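Local coordinates for putative heme binding protein (Tannerella forsythia, PDB 6EU8), which probably binds heme as a member of the HmuY-like family, although its heme-binding properties differ from those of the Porphyromonas gingivalis protein, at residues A[34-44]-A[56-67]; A[137-145]-A[155-163]. All coordinates share one frame; numbering follows the deposited sequence. Where two conformers were deposited one is given.

The two contacts follow one another in series along the single chain, contact 1 closing before contact 2 opens, and lie on opposite sides of its centre. Their centres are 24 Å apart and their nearest atoms about 12 Å, so they do not touch. Contact 1, at the surface, lays the loop after strand 51-56 along strand 35-39, an outermost strand of a four-stranded antiparallel sheet. Contact 2, partly buried, packs the turn after strand 127-136 against strand 160-163 of the large antiparallel sheet. Strands 44-48 and 51-56 join that same large sheet, which thus connects both sites within an all-but-helix-free HmuY-type fold.

Contact 1 of 2, residues A[34-44]-A[56-67]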
loop_
_atom_site.group_PDB
_atom_site.type_symbol
_atom_site.label_atom_id
_atom_site.label_comp_id
_atom_site.label_asym_id
_atom_site.label_seq_id
_atom_site.Cartn_x
_atom_site.Cartn_y
_atom_site.Cartn_z
ATOM N N GLN A 34 -10.520 0.261 -11.359
ATOM C CA GLN A 34 -9.411 -0.082 -12.243
ATOM C C GLN A 34 -8.116 -0.211 -11.426
ATOM O O GLN A 34 -7.959 0.501 -10.422
ATOM C CB GLN A 34 -9.154 1.035 -13.251
ATOM C CG GLN A 34 -10.260 1.365 -14.248
ATOM C CD GLN A 34 -10.048 2.756 -14.858
ATOM O OE1 GLN A 34 -10.077 3.779 -14.153
ATOM N NE2 GLN A 34 -9.791 2.800 -16.162
ATOM N N THR A 35 -7.235 -1.102 -11.890
ATOM C CA THR A 35 -5.878 -1.272 -11.328
ATOM C C THR A 35 -4.829 -1.394 -12.429
ATOM O O THR A 35 -5.166 -1.749 -13.568
ATOM C CB THR A 35 -5.759 -2.503 -10.422
ATOM O OG1 THR A 35 -5.900 -3.697 -11.203
ATOM C CG2 THR A 35 -6.770 -2.480 -9.310
ATOM N N GLU A 36 -3.573 -1.082 -12.082
ATOM C CA GLU A 36 -2.392 -1.204 -12.965
ATOM C C GLU A 36 -1.190 -1.610 -12.125
ATOM O O GLU A 36 -0.981 -1.049 -11.042
ATOM C CB GLU A 36 -2.062 0.127 -13.659
ATOM C CG GLU A 36 -2.462 0.230 -15.123
ATOM C CD GLU A 36 -2.177 1.611 -15.707
ATOM O OE1 GLU A 36 -1.025 2.106 -15.659
ATOM O OE2 GLU A 36 -3.124 2.239 -16.215
ATOM N N THR A 37 -0.419 -2.575 -12.625
ATOM C CA THR A 37 0.760 -3.060 -11.930
ATOM C C THR A 37 2.024 -2.645 -12.715
ATOM O O THR A 37 2.121 -2.911 -13.925
ATOM C CB THR A 37 0.702 -4.584 -11.706
ATOM O OG1 THR A 37 -0.469 -4.919 -10.933
ATOM C CG2 THR A 37 1.936 -5.108 -10.992
ATOM N N HIS A 38 2.994 -2.003 -12.049
ATOM C CA HIS A 38 4.258 -1.600 -12.691
ATOM C C HIS A 38 5.439 -1.843 -11.760
ATOM O O HIS A 38 5.315 -1.705 -10.538
ATOM C CB HIS A 38 4.287 -0.113 -13.011
ATOM C CG HIS A 38 3.223 0.331 -13.967
ATOM N ND1 HIS A 38 3.396 0.287 -15.334
ATOM C CD2 HIS A 38 1.975 0.800 -13.755
ATOM C CE1 HIS A 38 2.302 0.740 -15.924
ATOM N NE2 HIS A 38 1.419 1.050 -14.991
ATOM N N ARG A 39 6.580 -2.200 -12.335
ATOM C CA ARG A 39 7.841 -2.318 -11.609
ATOM C C ARG A 39 8.209 -0.978 -10.953
ATOM O O ARG A 39 8.057 0.084 -11.569
ATOM C CB ARG A 39 8.963 -2.753 -12.581
ATOM C CG ARG A 39 10.347 -2.942 -11.972
ATOM C CD ARG A 39 11.362 -3.340 -13.056
ATOM N NE ARG A 39 12.743 -3.496 -12.600
ATOM C CZ ARG A 39 13.577 -2.504 -12.314
ATOM N NH1 ARG A 39 13.165 -1.259 -12.419
ATOM N NH2 ARG A 39 14.819 -2.760 -11.906
ATOM N N ASP A 40 8.638 -1.027 -9.694
ATOM C CA ASP A 40 9.116 0.165 -8.956
ATOM C C ASP A 40 10.062 1.006 -9.815
ATOM O O ASP A 40 10.942 0.440 -10.478
ATOM C CB ASP A 40 9.745 -0.280 -7.616
ATOM C CG ASP A 40 10.324 0.870 -6.813
ATOM O OD1 ASP A 40 11.438 1.312 -7.153
ATOM O OD2 ASP A 40 9.655 1.323 -5.836
ATOM N N PHE A 41 9.870 2.343 -9.799
ATOM C CA PHE A 41 10.571 3.304 -10.690
ATOM C C PHE A 41 11.868 3.924 -10.149
ATOM O O PHE A 41 12.501 4.747 -10.835
ATOM C CB PHE A 41 9.594 4.463 -11.121
ATOM C CG PHE A 41 8.299 3.987 -11.763
ATOM C CD1 PHE A 41 8.314 3.266 -12.946
ATOM C CD2 PHE A 41 7.066 4.254 -11.190
ATOM C CE1 PHE A 41 7.133 2.838 -13.551
ATOM C CE2 PHE A 41 5.875 3.793 -11.772
ATOM C CZ PHE A 41 5.925 3.070 -12.952
ATOM N N SER A 42 12.321 3.524 -8.953
ATOM C CA SER A 42 13.513 4.113 -8.362
ATOM C C SER A 42 14.811 3.456 -8.895
ATOM O O SER A 42 14.763 2.407 -9.531
ATOM C CB SER A 42 13.425 4.029 -6.837
ATOM O OG SER A 42 13.610 2.716 -6.361
ATOM N N GLU A 43 15.954 4.082 -8.616
ATOM C CA GLU A 43 17.231 3.405 -8.812
ATOM C C GLU A 43 17.348 2.330 -7.694
ATOM O O GLU A 43 17.147 2.629 -6.528
ATOM C CB GLU A 43 18.424 4.372 -8.777
ATOM C CG GLU A 43 19.740 3.663 -9.016
ATOM C CD GLU A 43 20.903 4.625 -9.089
ATOM O OE1 GLU A 43 21.460 4.999 -8.024
ATOM O OE2 GLU A 43 21.203 5.035 -10.244
ATOM N N TRP A 44 17.614 1.082 -8.080
ATOM C CA TRP A 44 17.683 0.006 -7.060
ATOM C C TRP A 44 19.119 -0.182 -6.603
ATOM O O TRP A 44 20.062 -0.015 -7.391
ATOM C CB TRP A 44 17.124 -1.279 -7.596
ATOM C CG TRP A 44 15.623 -1.311 -7.853
ATOM C CD1 TRP A 44 14.723 -0.274 -7.731
ATOM C CD2 TRP A 44 14.884 -2.417 -8.363
ATOM N NE1 TRP A 44 13.463 -0.703 -8.093
ATOM C CE2 TRP A 44 13.528 -2.016 -8.475
ATOM C CE3 TRP A 44 15.230 -3.735 -8.691
ATOM C CZ2 TRP A 44 12.520 -2.879 -8.956
ATOM C CZ3 TRP A 44 14.244 -4.586 -9.169
ATOM C CH2 TRP A 44 12.901 -4.173 -9.263
ATOM N N ILE A 56 21.312 -0.688 -9.884
ATOM C CA ILE A 56 20.524 -1.154 -11.016
ATOM C C ILE A 56 19.772 0.068 -11.544
ATOM O O ILE A 56 19.085 0.728 -10.758
ATOM C CB ILE A 56 19.544 -2.280 -10.614
ATOM C CG1 ILE A 56 20.300 -3.531 -10.077
ATOM C CG2 ILE A 56 18.664 -2.675 -11.794
ATOM C CD1 ILE A 56 19.387 -4.505 -9.349
ATOM N N PRO A 57 19.889 0.373 -12.860
ATOM C CA PRO A 57 19.353 1.639 -13.337
ATOM C C PRO A 57 17.857 1.802 -13.144
ATOM O O PRO A 57 17.106 0.860 -13.325
ATOM C CB PRO A 57 19.661 1.618 -14.837
ATOM C CG PRO A 57 20.746 0.663 -15.022
ATOM C CD PRO A 57 20.605 -0.351 -13.932
ATOM N N ALA A 58 17.444 3.008 -12.815
ATOM C CA ALA A 58 16.036 3.390 -12.769
ATOM C C ALA A 58 15.389 3.162 -14.144
ATOM O O ALA A 58 16.005 3.520 -15.171
ATOM C CB ALA A 58 15.891 4.836 -12.369
ATOM N N LYS A 59 14.195 2.570 -14.168
ATOM C CA LYS A 59 13.466 2.300 -15.417
ATOM C C LYS A 59 12.038 2.819 -15.346
ATOM O O LYS A 59 11.336 2.626 -14.350
ATOM C CB LYS A 59 13.489 0.802 -15.730
ATOM C CG LYS A 59 14.855 0.312 -16.193
ATOM C CD LYS A 59 15.034 -1.187 -16.021
ATOM C CE LYS A 59 16.505 -1.584 -16.115
ATOM N NZ LYS A 59 17.178 -1.654 -14.786
ATOM N N GLY A 60 11.583 3.454 -16.432
ATOM C CA GLY A 60 10.257 4.062 -16.462
ATOM C C GLY A 60 10.059 5.259 -15.541
ATOM O O GLY A 60 11.007 5.846 -15.024
ATOM N N SER A 61 8.799 5.612 -15.345
ATOM C CA SER A 61 8.396 6.669 -14.435
ATOM C C SER A 61 6.890 6.600 -14.186
ATOM O O SER A 61 6.145 5.876 -14.873
ATOM C CB SER A 61 8.756 8.056 -14.973
ATOM O OG SER A 61 7.806 8.461 -15.944
ATOM N N GLU A 62 6.435 7.368 -13.205
ATOM C CA GLU A 62 5.008 7.430 -12.874
ATOM C C GLU A 62 4.136 7.937 -14.035
ATOM O O GLU A 62 2.937 7.671 -14.055
ATOM C CB GLU A 62 4.765 8.242 -11.595
ATOM C CG GLU A 62 5.246 7.515 -10.327
ATOM C CD GLU A 62 4.759 8.146 -9.029
ATOM O OE1 GLU A 62 3.983 9.126 -9.090
ATOM O OE2 GLU A 62 5.135 7.648 -7.941
ATOM N N ALA A 63 4.742 8.621 -15.013
ATOM C CA ALA A 63 4.035 8.938 -16.265
ATOM C C ALA A 63 3.568 7.706 -17.053
ATOM O O ALA A 63 2.639 7.806 -17.856
ATOM C CB ALA A 63 4.893 9.845 -17.146
ATOM N N ASP A 64 4.188 6.547 -16.819
ATOM C CA ASP A 64 3.724 5.272 -17.388
ATOM C C ASP A 64 2.396 4.758 -16.834
ATOM O O ASP A 64 1.849 3.793 -17.372
ATOM C CB ASP A 64 4.778 4.176 -17.199
ATOM C CG ASP A 64 6.119 4.523 -17.830
ATOM O OD1 ASP A 64 6.154 5.382 -18.718
ATOM O OD2 ASP A 64 7.142 3.924 -17.449
ATOM N N ILE A 65 1.904 5.355 -15.746
ATOM C CA ILE A 65 0.626 4.961 -15.157
ATOM C C ILE A 65 -0.480 5.706 -15.904
ATOM O O ILE A 65 -0.534 6.933 -15.868
ATOM C CB ILE A 65 0.520 5.295 -13.645
ATOM C CG1 ILE A 65 1.699 4.715 -12.845
ATOM C CG2 ILE A 65 -0.809 4.768 -13.098
ATOM C CD1 ILE A 65 1.864 5.342 -11.475
ATOM N N LYS A 66 -1.362 4.968 -16.564
ATOM C CA LYS A 66 -2.416 5.603 -17.387
ATOM C C LYS A 66 -3.671 6.008 -16.598
ATOM O O LYS A 66 -4.265 7.063 -16.876
ATOM C CB LYS A 66 -2.772 4.700 -18.575
ATOM C CG LYS A 66 -1.566 4.208 -19.372
ATOM C CD LYS A 66 -0.560 5.324 -19.659
ATOM C CE LYS A 66 0.501 4.911 -20.668
ATOM N NZ LYS A 66 1.543 5.968 -20.818
ATOM N N ILE A 67 -4.070 5.195 -15.620
ATOM C CA ILE A 67 -5.261 5.490 -14.806
ATOM C C ILE A 67 -5.011 6.571 -13.767
ATOM O O ILE A 67 -3.867 6.749 -13.328
ATOM C CB ILE A 67 -5.850 4.219 -14.117
ATOM C CG1 ILE A 67 -4.859 3.539 -13.141
ATOM C CG2 ILE A 67 -6.306 3.200 -15.153
ATOM C CD1 ILE A 67 -5.498 2.437 -12.318
HETATM O O HOH W 1 13.285 1.514 -11.623
HETATM O O HOH W 2 15.921 -0.237 -10.927
HETATM O O HOH W 3 10.494 0.151 -13.465
HETATM O O HOH W 4 12.573 6.343 -12.971
HETATM O O HOH W 5 19.650 4.978 -12.545
#
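The ring of Phe41 lies between two carbonyls: Ser61 O is 3.4 Å above one face, Arg39 O is over the opposite face, and Lys59 O meets the edge. Nearby, Arg39 holds CG anti to its backbone N (chi1 -179°) and continues as an extended chain, which carries the guanidinium out to lie flat over the indole of Trp44. In one of its two conformers Lys59 lays CD over the opposite face of the guanidinium. Three waters lie at the guanidinium edge; one of these accepts from Arg39 NH2 and has its oxygen 2.9 Å from Pro57 O. Here the loop that follows strand 51-56 runs beside strand 35-39, an outermost strand of a four-stranded antiparallel sheet, starting from the hydrogen-bonded antiparallel pair Trp44–Ile56, and Tyr27 of the adjoining strand also touches Phe41. At the far end the carboxylate of Glu36 receives the loop backbone. Lys66 N reaches the syn lone pair of OE1 at 3.0 Å (158°), while Ile67 N meets OE2 from above the carboxylate plane. The anti lone pair of OE1 takes a nearly straight bond from His38 NE2 (2.7 Å, 172°), which probably helps to steady the carboxylate.

Contact 2 of 2, residues A[137-145]-A[155-163]; sequences NPVLKTWIV and LSKSVFVVK
Phe160 carries its ring beside its own backbone N, with CG anti to the carbonyl carbon (chi1 -62°), and this sends the ring into the turn 139-143. Trp143, by contrast, holds CG between its backbone N and carbonyl carbon (chi1 80°), which sets the indole alongside Leu155, the two side chains pointing the same way. Around Phe160, Leu140 CD2 packs 3.8 Å from CD2 of the ring, Val139 CG1 touches the same ring atom, and Trp143 CB approaches CE1. The hydroxyl of Thr142 lies at the ring edge, in its plane, with OG1 3.6 Å from Phe160 CE2. Its proton is given to Val139 O at 2.8 Å, nearly along the C=O axis, and the same carbonyl also accepts from Thr142 N, so this oxygen is gripped by two donors. The polypeptide here forms a short 3-10 segment, 140-143, introduced by an Asx motif in which Asn137 OD1 accepts from Leu140 N on a lone pair in the carbonyl plane. It lies against strand 160-163 of the large antiparallel sheet, and leads into the two-stranded ribbon of 144-146 and 154-155, where Ile144 and Leu155 form a non-hydrogen-bonded pair. Next to that pair, Ser156 N donates to Trp143 O at 2.9 Å, nearly straight (170°), and a water joins Trp143 O to Ser156 O. Leu155 CD2 meets the indole edge at Trp143 CZ3, 4.0 Å away, whereas Ile144 CD1 sits over a face of the indole. Trp143 NE1 bonds to Phe76 O, and the Phe76 and Phe174 rings also meet the indole. Leu140 CD2 reaches on to Val162 CG2 at 4.1 Å, with Ile78 and Thr80 of strand 77-80 also against Leu140.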
loop_
_atom_site.group_PDB
_atom_site.type_symbol
_atom_site.label_atom_id
_atom_site.label_comp_id
_atom_site.label_asym_id
_atom_site.label_seq_id
_atom_site.Cartn_x
_atom_site.Cartn_y
_atom_site.Cartn_z
ATOM N N ASN A 137 2.831 5.161 3.520
ATOM C CA ASN A 137 2.041 5.893 4.514
ATOM C C ASN A 137 2.221 5.262 5.893
ATOM O O ASN A 137 1.964 4.050 6.048
ATOM C CB ASN A 137 0.567 5.913 4.138
ATOM C CG ASN A 137 -0.205 6.889 5.007
ATOM O OD1 ASN A 137 -0.648 6.561 6.090
ATOM N ND2 ASN A 137 -0.275 8.127 4.547
ATOM N N PRO A 138 2.673 6.047 6.903
ATOM C CA PRO A 138 2.990 5.468 8.217
ATOM C C PRO A 138 1.757 5.083 9.056
ATOM O O PRO A 138 1.894 4.296 9.993
ATOM C CB PRO A 138 3.786 6.589 8.895
ATOM C CG PRO A 138 3.263 7.824 8.282
ATOM C CD PRO A 138 2.969 7.487 6.862
ATOM N N VAL A 139 0.578 5.651 8.750
ATOM C CA VAL A 139 -0.678 5.247 9.374
ATOM C C VAL A 139 -1.195 3.939 8.726
ATOM O O VAL A 139 -1.464 2.956 9.426
ATOM C CB VAL A 139 -1.753 6.386 9.340
ATOM C CG1 VAL A 139 -3.143 5.869 9.729
ATOM C CG2 VAL A 139 -1.311 7.541 10.252
ATOM N N LEU A 140 -1.280 3.899 7.402
ATOM C CA LEU A 140 -1.797 2.702 6.744
ATOM C C LEU A 140 -0.915 1.481 6.992
ATOM O O LEU A 140 -1.428 0.387 6.977
ATOM C CB LEU A 140 -2.040 2.946 5.258
ATOM C CG LEU A 140 -3.124 4.001 4.964
ATOM C CD1 LEU A 140 -3.127 4.391 3.488
ATOM C CD2 LEU A 140 -4.485 3.526 5.425
ATOM N N LYS A 141 0.366 1.681 7.275
ATOM C CA LYS A 141 1.296 0.545 7.575
ATOM C C LYS A 141 0.803 -0.272 8.757
ATOM O O LYS A 141 1.025 -1.498 8.822
ATOM C CB LYS A 141 2.689 1.091 7.877
ATOM C CG LYS A 141 3.816 0.057 8.008
ATOM C CD LYS A 141 5.095 0.716 8.538
ATOM C CE LYS A 141 6.091 -0.289 9.088
ATOM N NZ LYS A 141 6.961 -0.820 8.020
ATOM N N THR A 142 0.103 0.379 9.676
ATOM C CA THR A 142 -0.430 -0.307 10.856
ATOM C C THR A 142 -1.594 -1.272 10.613
ATOM O O THR A 142 -2.080 -1.897 11.576
ATOM C CB THR A 142 -0.805 0.681 11.974
ATOM O OG1 THR A 142 -2.015 1.390 11.662
ATOM C CG2 THR A 142 0.345 1.642 12.257
ATOM N N TRP A 143 -2.069 -1.432 9.373
ATOM C CA TRP A 143 -3.085 -2.452 9.052
ATOM C C TRP A 143 -2.614 -3.866 9.446
ATOM O O TRP A 143 -3.438 -4.717 9.721
ATOM C CB TRP A 143 -3.520 -2.400 7.580
ATOM C CG TRP A 143 -2.608 -3.057 6.542
ATOM C CD1 TRP A 143 -1.474 -2.557 5.976
ATOM C CD2 TRP A 143 -2.840 -4.325 5.919
ATOM N NE1 TRP A 143 -0.954 -3.458 5.069
ATOM C CE2 TRP A 143 -1.804 -4.533 4.985
ATOM C CE3 TRP A 143 -3.839 -5.295 6.057
ATOM C CZ2 TRP A 143 -1.721 -5.692 4.200
ATOM C CZ3 TRP A 143 -3.773 -6.443 5.258
ATOM C CH2 TRP A 143 -2.723 -6.626 4.335
ATOM N N ILE A 144 -1.293 -4.076 9.463
ATOM C CA ILE A 144 -0.681 -5.311 10.007
ATOM C C ILE A 144 -0.217 -5.015 11.439
ATOM O O ILE A 144 0.606 -4.137 11.663
ATOM C CB ILE A 144 0.535 -5.729 9.142
ATOM C CG1 ILE A 144 0.129 -6.063 7.704
ATOM C CG2 ILE A 144 1.350 -6.854 9.809
ATOM C CD1 ILE A 144 -0.835 -7.216 7.552
ATOM N N VAL A 145 -0.754 -5.761 12.414
ATOM C CA VAL A 145 -0.268 -5.686 13.778
ATOM C C VAL A 145 1.080 -6.455 13.897
ATOM O O VAL A 145 2.028 -5.939 14.493
ATOM C CB VAL A 145 -1.276 -6.284 14.776
ATOM C CG1 VAL A 145 -0.728 -6.246 16.224
ATOM C CG2 VAL A 145 -2.625 -5.552 14.690
ATOM N N LEU A 155 -4.037 -9.018 11.586
ATOM C CA LEU A 155 -4.563 -7.742 11.003
ATOM C C LEU A 155 -5.243 -6.891 12.056
ATOM O O LEU A 155 -5.864 -7.413 12.996
ATOM C CB LEU A 155 -5.570 -8.022 9.876
ATOM C CG LEU A 155 -5.096 -8.397 8.471
ATOM C CD1 LEU A 155 -4.293 -9.690 8.488
ATOM C CD2 LEU A 155 -6.286 -8.522 7.517
ATOM N N SER A 156 -5.124 -5.576 11.911
ATOM C CA SER A 156 -5.892 -4.628 12.712
ATOM C C SER A 156 -7.359 -4.755 12.354
ATOM O O SER A 156 -7.713 -5.027 11.217
ATOM C CB SER A 156 -5.440 -3.197 12.406
ATOM O OG SER A 156 -6.265 -2.224 13.033
ATOM N N LYS A 157 -8.219 -4.528 13.341
ATOM C CA LYS A 157 -9.677 -4.480 13.120
ATOM C C LYS A 157 -10.189 -3.044 12.912
ATOM O O LYS A 157 -11.420 -2.860 12.823
ATOM C CB LYS A 157 -10.386 -5.117 14.319
ATOM C CG LYS A 157 -10.041 -6.573 14.551
ATOM C CD LYS A 157 -10.586 -7.417 13.426
ATOM C CE LYS A 157 -11.067 -8.801 13.848
ATOM N NZ LYS A 157 -9.968 -9.803 13.832
ATOM N N SER A 158 -9.291 -2.049 12.850
ATOM C CA SER A 158 -9.682 -0.636 12.703
ATOM C C SER A 158 -10.177 -0.289 11.293
ATOM O O SER A 158 -9.683 -0.795 10.284
ATOM C CB SER A 158 -8.534 0.298 13.070
ATOM O OG SER A 158 -8.040 0.049 14.386
ATOM N N VAL A 159 -11.180 0.599 11.248
ATOM C CA VAL A 159 -11.543 1.312 10.007
ATOM C C VAL A 159 -10.587 2.494 9.842
ATOM O O VAL A 159 -10.454 3.340 10.733
ATOM C CB VAL A 159 -13.015 1.839 10.048
ATOM C CG1 VAL A 159 -13.366 2.663 8.809
ATOM C CG2 VAL A 159 -13.987 0.665 10.107
ATOM N N PHE A 160 -9.903 2.538 8.686
ATOM C CA PHE A 160 -9.079 3.672 8.269
ATOM C C PHE A 160 -9.894 4.663 7.430
ATOM O O PHE A 160 -10.823 4.268 6.728
ATOM C CB PHE A 160 -7.810 3.219 7.472
ATOM C CG PHE A 160 -6.868 2.356 8.273
ATOM C CD1 PHE A 160 -7.072 0.989 8.364
ATOM C CD2 PHE A 160 -5.784 2.907 8.910
ATOM C CE1 PHE A 160 -6.219 0.165 9.137
ATOM C CE2 PHE A 160 -4.917 2.099 9.662
ATOM C CZ PHE A 160 -5.134 0.728 9.771
ATOM N N VAL A 161 -9.541 5.937 7.537
ATOM C CA VAL A 161 -10.088 6.947 6.629
ATOM C C VAL A 161 -8.927 7.624 5.899
ATOM O O VAL A 161 -7.973 8.080 6.523
ATOM C CB VAL A 161 -10.981 7.980 7.345
ATOM C CG1 VAL A 161 -11.532 8.964 6.302
ATOM C CG2 VAL A 161 -12.142 7.278 8.085
ATOM N N VAL A 162 -9.040 7.692 4.580
ATOM C CA VAL A 162 -8.035 8.304 3.721
ATOM C C VAL A 162 -8.681 9.440 2.914
ATOM O O VAL A 162 -9.693 9.207 2.251
ATOM C CB VAL A 162 -7.423 7.282 2.743
ATOM C CG1 VAL A 162 -6.181 7.856 2.085
ATOM C CG2 VAL A 162 -7.046 5.973 3.459
ATOM N N LYS A 163 -8.052 10.612 2.968
ATOM C CA LYS A 163 -8.451 11.810 2.177
ATOM C C LYS A 163 -7.543 11.948 0.975
ATOM O O LYS A 163 -6.296 11.889 1.135
ATOM C CB LYS A 163 -8.292 13.097 3.008
ATOM C CG LYS A 163 -9.154 13.196 4.250
ATOM C CD LYS A 163 -8.655 14.220 5.281
ATOM C CE LYS A 163 -8.947 15.656 4.904
ATOM N NZ LYS A 163 -8.911 16.499 6.129
HETATM O O HOH W 6 -6.313 -4.348 8.925
#